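Local structure of MIX1 (Leishmania major, 3HA4) at residues Pro66-Ile71 / Asp115-Arg120; Glu96-Val101 / Asp134-Met139. The protein forms a homodimer and, with its TPR-like helical fold, probably serves as a scaffold that mediates protein-protein interactions. All blocks are in the same frame, centred on the assembly; numbering follows the deposited sequence.

Contact 1: Pro66-Ile71 / Asp115-Arg120; sequences PADWLI and DPNGGR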
loop_
_atom_site.group_PDB
_atom_site.type_symbol
_atom_site.label_atom_id
_atom_site.label_comp_id
_atom_site.label_asym_id
_atom_site.label_seq_id
_atom_site.Cartn_x
_atom_site.Cartn_y
_atom_site.Cartn_z
ATOM N N PRO A 66 7.972 7.673 11.189
ATOM C CA PRO A 66 8.442 6.414 11.791
ATOM C C PRO A 66 7.290 5.544 12.305
ATOM O O PRO A 66 7.509 4.366 12.602
ATOM C CB PRO A 66 9.271 6.867 12.996
ATOM C CG PRO A 66 8.805 8.276 13.304
ATOM C CD PRO A 66 8.078 8.827 12.101
ATOM N N ALA A 67 6.100 6.124 12.424
ATOM C CA ALA A 67 4.929 5.389 12.902
ATOM C C ALA A 67 4.048 4.836 11.793
ATOM O O ALA A 67 3.103 4.102 12.077
ATOM C CB ALA A 67 4.095 6.240 13.844
ATOM N N ASP A 68 4.349 5.172 10.542
ATOM C CA ASP A 68 3.541 4.703 9.416
ATOM C C ASP A 68 3.820 3.245 9.031
ATOM O O ASP A 68 4.970 2.783 9.075
ATOM C CB ASP A 68 3.757 5.586 8.187
ATOM C CG ASP A 68 2.859 5.189 7.021
ATOM O OD1 ASP A 68 1.646 4.961 7.257
ATOM O OD2 ASP A 68 3.368 5.095 5.879
ATOM N N TRP A 69 2.771 2.533 8.627
ATOM C CA TRP A 69 2.914 1.130 8.196
ATOM C C TRP A 69 2.659 0.993 6.695
ATOM O O TRP A 69 3.138 0.054 6.061
ATOM C CB TRP A 69 1.960 0.194 8.982
ATOM C CG TRP A 69 0.546 0.629 8.858
ATOM C CD1 TRP A 69 -0.088 1.558 9.621
ATOM C CD2 TRP A 69 -0.396 0.216 7.863
ATOM N NE1 TRP A 69 -1.375 1.738 9.175
ATOM C CE2 TRP A 69 -1.588 0.922 8.097
ATOM C CE3 TRP A 69 -0.351 -0.695 6.808
ATOM C CZ2 TRP A 69 -2.728 0.740 7.323
ATOM C CZ3 TRP A 69 -1.481 -0.867 6.036
ATOM C CH2 TRP A 69 -2.654 -0.158 6.301
ATOM N N LEU A 70 1.895 1.930 6.138
ATOM C CA LEU A 70 1.464 1.846 4.746
ATOM C C LEU A 70 2.641 1.881 3.778
ATOM O O LEU A 70 2.770 1.033 2.893
ATOM C CB LEU A 70 0.476 2.968 4.418
ATOM C CG LEU A 70 -0.273 2.844 3.089
ATOM C CD1 LEU A 70 -0.672 1.395 2.812
ATOM C CD2 LEU A 70 -1.497 3.742 3.077
ATOM N N ILE A 71 3.512 2.862 3.952
ATOM C CA ILE A 71 4.662 2.970 3.080
ATOM C C ILE A 71 5.599 1.767 3.241
ATOM O O ILE A 71 6.036 1.192 2.244
ATOM C CB ILE A 71 5.366 4.332 3.247
ATOM C CG1 ILE A 71 4.482 5.421 2.628
ATOM C CG2 ILE A 71 6.764 4.305 2.610
ATOM C CD1 ILE A 71 5.053 6.825 2.681
ATOM N N ASP A 115 0.353 6.718 16.088
ATOM C CA ASP A 115 -0.185 7.651 15.152
ATOM C C ASP A 115 0.154 7.387 13.724
ATOM O O ASP A 115 0.535 8.287 13.019
ATOM C CB ASP A 115 0.276 9.021 15.504
ATOM C CG ASP A 115 -0.807 9.831 16.034
ATOM O OD1 ASP A 115 -0.973 10.958 15.568
ATOM O OD2 ASP A 115 -1.510 9.324 16.900
ATOM N N PRO A 116 0.029 6.143 13.303
ATOM C CA PRO A 116 0.398 5.758 11.949
ATOM C C PRO A 116 -0.422 6.427 10.893
ATOM O O PRO A 116 -1.614 6.542 10.991
ATOM C CB PRO A 116 0.126 4.265 11.943
ATOM C CG PRO A 116 0.229 3.872 13.326
ATOM C CD PRO A 116 -0.394 4.967 14.068
ATOM N N ASN A 117 0.273 6.854 9.862
ATOM C CA ASN A 117 -0.286 7.607 8.768
ATOM C C ASN A 117 -1.304 6.834 8.006
ATOM O O ASN A 117 -2.234 7.393 7.499
ATOM C CB ASN A 117 0.811 8.095 7.852
ATOM C CG ASN A 117 1.750 9.015 8.543
ATOM O OD1 ASN A 117 2.578 8.601 9.301
ATOM N ND2 ASN A 117 1.592 10.287 8.301
ATOM N N GLY A 118 -1.098 5.538 7.901
ATOM C CA GLY A 118 -1.962 4.686 7.121
ATOM C C GLY A 118 -3.302 4.544 7.788
ATOM O O GLY A 118 -4.211 3.930 7.272
ATOM N N GLY A 119 -3.390 5.059 8.995
ATOM C CA GLY A 119 -4.553 4.862 9.802
ATOM C C GLY A 119 -4.337 3.913 10.942
ATOM O O GLY A 119 -3.284 3.373 11.143
ATOM N N ARG A 120 -5.409 3.725 11.692
ATOM C CA ARG A 120 -5.360 3.045 12.958
ATOM C C ARG A 120 -5.134 1.585 12.794
ATOM O O ARG A 120 -5.753 0.956 11.960
ATOM C CB ARG A 120 -6.645 3.265 13.756
ATOM C CG ARG A 120 -7.851 3.618 12.931
ATOM C CD ARG A 120 -9.077 3.744 13.819
ATOM N NE ARG A 120 -9.625 5.099 13.846
ATOM C CZ ARG A 120 -10.178 5.652 14.917
ATOM N NH1 ARG A 120 -10.250 4.951 16.046
ATOM N NH2 ARG A 120 -10.660 6.893 14.865
#

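Contact 2: Glu96-Val101 / Asp134-Met139; sequences EMRKEV and DDLENM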
loop_
_atom_site.group_PDB
_atom_site.type_symbol
_atom_site.label_atom_id
_atom_site.label_comp_id
_atom_site.label_asym_id
_atom_site.label_seq_id
_atom_site.Cartn_x
_atom_site.Cartn_y
_atom_site.Cartn_z
ATOM N N GLU A 96 20.035 -4.422 4.410
ATOM C CA GLU A 96 19.941 -3.533 5.535
ATOM C C GLU A 96 18.672 -2.731 5.525
ATOM O O GLU A 96 18.141 -2.439 6.544
ATOM C CB GLU A 96 21.138 -2.622 5.609
ATOM C CG GLU A 96 21.438 -2.077 6.986
ATOM C CD GLU A 96 21.429 -3.121 8.091
ATOM O OE1 GLU A 96 22.056 -4.187 7.932
ATOM O OE2 GLU A 96 20.792 -2.872 9.123
ATOM N N MET A 97 18.194 -2.387 4.351
ATOM C CA MET A 97 16.939 -1.697 4.186
ATOM C C MET A 97 15.786 -2.559 4.611
ATOM O O MET A 97 14.872 -2.096 5.177
ATOM C CB MET A 97 16.747 -1.273 2.743
ATOM C CG MET A 97 15.560 -0.416 2.529
ATOM S SD MET A 97 15.170 -0.090 0.875
ATOM C CE MET A 97 13.544 0.468 1.061
ATOM N N ARG A 98 15.876 -3.827 4.301
ATOM C CA ARG A 98 14.940 -4.838 4.660
ATOM C C ARG A 98 14.752 -4.899 6.147
ATOM O O ARG A 98 13.662 -4.990 6.649
ATOM C CB ARG A 98 15.530 -6.134 4.171
ATOM C CG ARG A 98 14.709 -7.347 4.266
ATOM C CD ARG A 98 15.576 -8.546 4.357
ATOM N NE ARG A 98 15.207 -9.274 5.539
ATOM C CZ ARG A 98 16.023 -9.648 6.492
ATOM N NH1 ARG A 98 17.291 -9.417 6.400
ATOM N NH2 ARG A 98 15.544 -10.281 7.531
ATOM N N LYS A 99 15.863 -4.834 6.844
ATOM C CA LYS A 99 15.907 -4.895 8.267
ATOM C C LYS A 99 15.334 -3.690 8.909
ATOM O O LYS A 99 14.797 -3.783 9.961
ATOM C CB LYS A 99 17.331 -5.069 8.719
ATOM C CG LYS A 99 17.784 -6.453 8.589
ATOM C CD LYS A 99 19.166 -6.631 9.072
ATOM C CE LYS A 99 19.692 -7.966 8.672
ATOM N NZ LYS A 99 21.003 -8.268 9.242
ATOM N N GLU A 100 15.460 -2.550 8.260
ATOM C CA GLU A 100 14.887 -1.312 8.769
ATOM C C GLU A 100 13.389 -1.237 8.545
ATOM O O GLU A 100 12.653 -0.822 9.432
ATOM C CB GLU A 100 15.578 -0.114 8.131
ATOM C CG GLU A 100 17.046 -0.045 8.455
ATOM C CD GLU A 100 17.764 1.018 7.661
ATOM O OE1 GLU A 100 17.222 1.472 6.630
ATOM O OE2 GLU A 100 18.875 1.397 8.081
ATOM N N VAL A 101 12.939 -1.639 7.362
ATOM C CA VAL A 101 11.506 -1.698 7.090
ATOM C C VAL A 101 10.843 -2.671 8.065
ATOM O O VAL A 101 9.785 -2.376 8.636
ATOM C CB VAL A 101 11.212 -2.118 5.644
ATOM C CG1 VAL A 101 9.714 -2.166 5.393
ATOM C CG2 VAL A 101 11.875 -1.152 4.682
ATOM N N ASP A 134 6.414 -11.298 8.267
ATOM C CA ASP A 134 6.804 -12.640 7.813
ATOM C C ASP A 134 7.569 -12.560 6.510
ATOM O O ASP A 134 8.636 -13.165 6.366
ATOM C CB ASP A 134 5.575 -13.534 7.578
ATOM C CG ASP A 134 5.054 -14.167 8.839
ATOM O OD1 ASP A 134 5.623 -13.935 9.933
ATOM O OD2 ASP A 134 4.060 -14.913 8.726
ATOM N N ASP A 135 6.994 -11.843 5.548
ATOM C CA ASP A 135 7.622 -11.689 4.248
ATOM C C ASP A 135 9.048 -11.192 4.431
ATOM O O ASP A 135 9.994 -11.774 3.896
ATOM C CB ASP A 135 6.812 -10.740 3.365
ATOM C CG ASP A 135 5.590 -11.406 2.781
ATOM O OD1 ASP A 135 5.585 -12.651 2.730
ATOM O OD2 ASP A 135 4.643 -10.702 2.372
ATOM N N LEU A 136 9.203 -10.135 5.222
ATOM C CA LEU A 136 10.524 -9.575 5.448
ATOM C C LEU A 136 11.414 -10.603 6.119
ATOM O O LEU A 136 12.501 -10.900 5.631
ATOM C CB LEU A 136 10.431 -8.286 6.260
ATOM C CG LEU A 136 9.746 -7.156 5.483
ATOM C CD1 LEU A 136 9.284 -5.991 6.389
ATOM C CD2 LEU A 136 10.689 -6.677 4.357
ATOM N N GLU A 137 10.971 -11.145 7.221
ATOM C CA GLU A 137 11.714 -12.173 7.901
ATOM C C GLU A 137 12.156 -13.315 6.981
ATOM O O GLU A 137 13.237 -13.816 7.107
ATOM C CB GLU A 137 10.909 -12.691 9.084
ATOM C CG GLU A 137 10.712 -11.737 10.228
ATOM C CD GLU A 137 11.885 -11.678 11.105
ATOM O OE1 GLU A 137 12.867 -12.275 10.746
ATOM O OE2 GLU A 137 11.854 -11.030 12.132
ATOM N N ASN A 138 11.309 -13.686 6.038
ATOM C CA ASN A 138 11.610 -14.799 5.135
ATOM C C ASN A 138 12.555 -14.435 3.989
ATOM O O ASN A 138 12.962 -15.284 3.198
ATOM C CB ASN A 138 10.313 -15.422 4.606
ATOM C CG ASN A 138 9.750 -16.467 5.551
ATOM O OD1 ASN A 138 10.495 -17.274 6.101
ATOM N ND2 ASN A 138 8.437 -16.456 5.746
ATOM N N MET A 139 12.925 -13.167 3.940
ATOM C CA MET A 139 13.642 -12.611 2.814
ATOM C C MET A 139 15.121 -12.497 3.150
ATOM O O MET A 139 15.482 -12.110 4.266
ATOM C CB MET A 139 13.062 -11.225 2.526
ATOM C CG MET A 139 13.200 -10.715 1.126
ATOM S SD MET A 139 12.392 -9.103 0.972
ATOM C CE MET A 139 10.656 -9.547 1.135
#

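Contact 1: Pro66-Ile71 / Asp115-Arg120
Asp68 and Leu70, at the N-terminal end of helix 70-81, lie beside Pro116 and Gly118 of the loop joining helices 94-109 and 123-137, the CA atoms of Asp68 and Pro116 being 4.2 Å apart. The pairing sets a capped helix start against a type I beta turn from Pro116 to Gly119 in this TPR-like fold of packed helices. Asp68 serves both. Its CG, anti to the backbone N (chi1 -176°), lies beside the carbonyl carbon, on the side of the chain that continues into the helix; OD2 accepts from Ile71 N at 3.0 Å, from above the carboxylate plane, and also from Trp34 NE1 on helix 34-42. OD1 takes weak bonds from Leu70 N and, across the contact, from Gly118 N. One carboxylate therefore caps the helix and touches the turn. Asn117 crosses the Asp68 side chain at about a right angle, its CB 3.3 Å from Asp68 OD1, while its ND2 is hydrogen-bonded to OD2 of Asp124 of the second subunit. Ala67 O lies against CB and CG of Pro116, and Ala67 CB rests near the peptide joining Asp115 to Pro116. Gly118 CA lies 4.0 Å from Leu70 CB and 3.6 Å from Trp69 NE1. Trp69 itself packs on Val125, Ile128 and Ile129 of helix 123-137. Pro116 CB meets the edge of the Trp69 indole at CD1, 3.6 Å away. At the same edge Trp69 NE1 donates to Gly119 O over 3.2 Å, with an N-H...O angle of 159°; the oxygen is in the ring plane, whereas the nitrogen stands above the carbonyl plane of Gly119.

Contact 2: Glu96-Val101 / Asp134-Met139
Arg98, which has more surface buried here than any other residue of the contact, runs antiparallel past the side chain of Leu136 and spends its NE on the end of helix 123-137. NE donates to Leu136 O at 3.2 Å with an N-H...O angle of 155°, the oxygen tilted slightly from the guanidinium plane. The same carbonyl accepts Met139 N from the opposite face of its plane, so two donors grip it near the C-terminal end of helix 123-137. A bend at chi3 (125°) turns NE out of line with the aliphatic part of the chain, and NH1 forms a salt bridge with Asp95. In this TPR-like fold the contact joins helix 94-109 to helix 123-137, and helix 70-81 touches both through Val101 on Pro72 and Leu136 on Thr76. Leu136 divides its branches, CD2 lying 4.1 Å from Arg98 CG and CD1 4.0 Å from Val101 CG1, the Val101 and Leu136 side chains crossing at about a right angle. Met139 brings its CB to 4.1 Å from Arg98 CD, and its carbonyl oxygen sits over one face of the guanidinium, 3.1 Å from NE but at too poor an angle to bond.

How the contacts relate
From the N terminus, the chain passes through helices 19-27, 34-42 and 54-64 before the first segment, 66-71, leads into helix 70-81. Segment 96-101 follows on helix 94-109, then 115-120 in the next loop, where contact 1 closes with 43 residues between its segments; 134-139, at the end of helix 123-137, closes contact 2 with 32 between. The segments alternate, so the two closures cross. Their centres lie about 17 Å apart and their nearest atoms about 6 Å, without touching. Contact 1 ties the start of helix 70-81 to the loop before helix 123-137, close to the second subunit, whereas contact 2 joins the end of that last helix to helix 94-109.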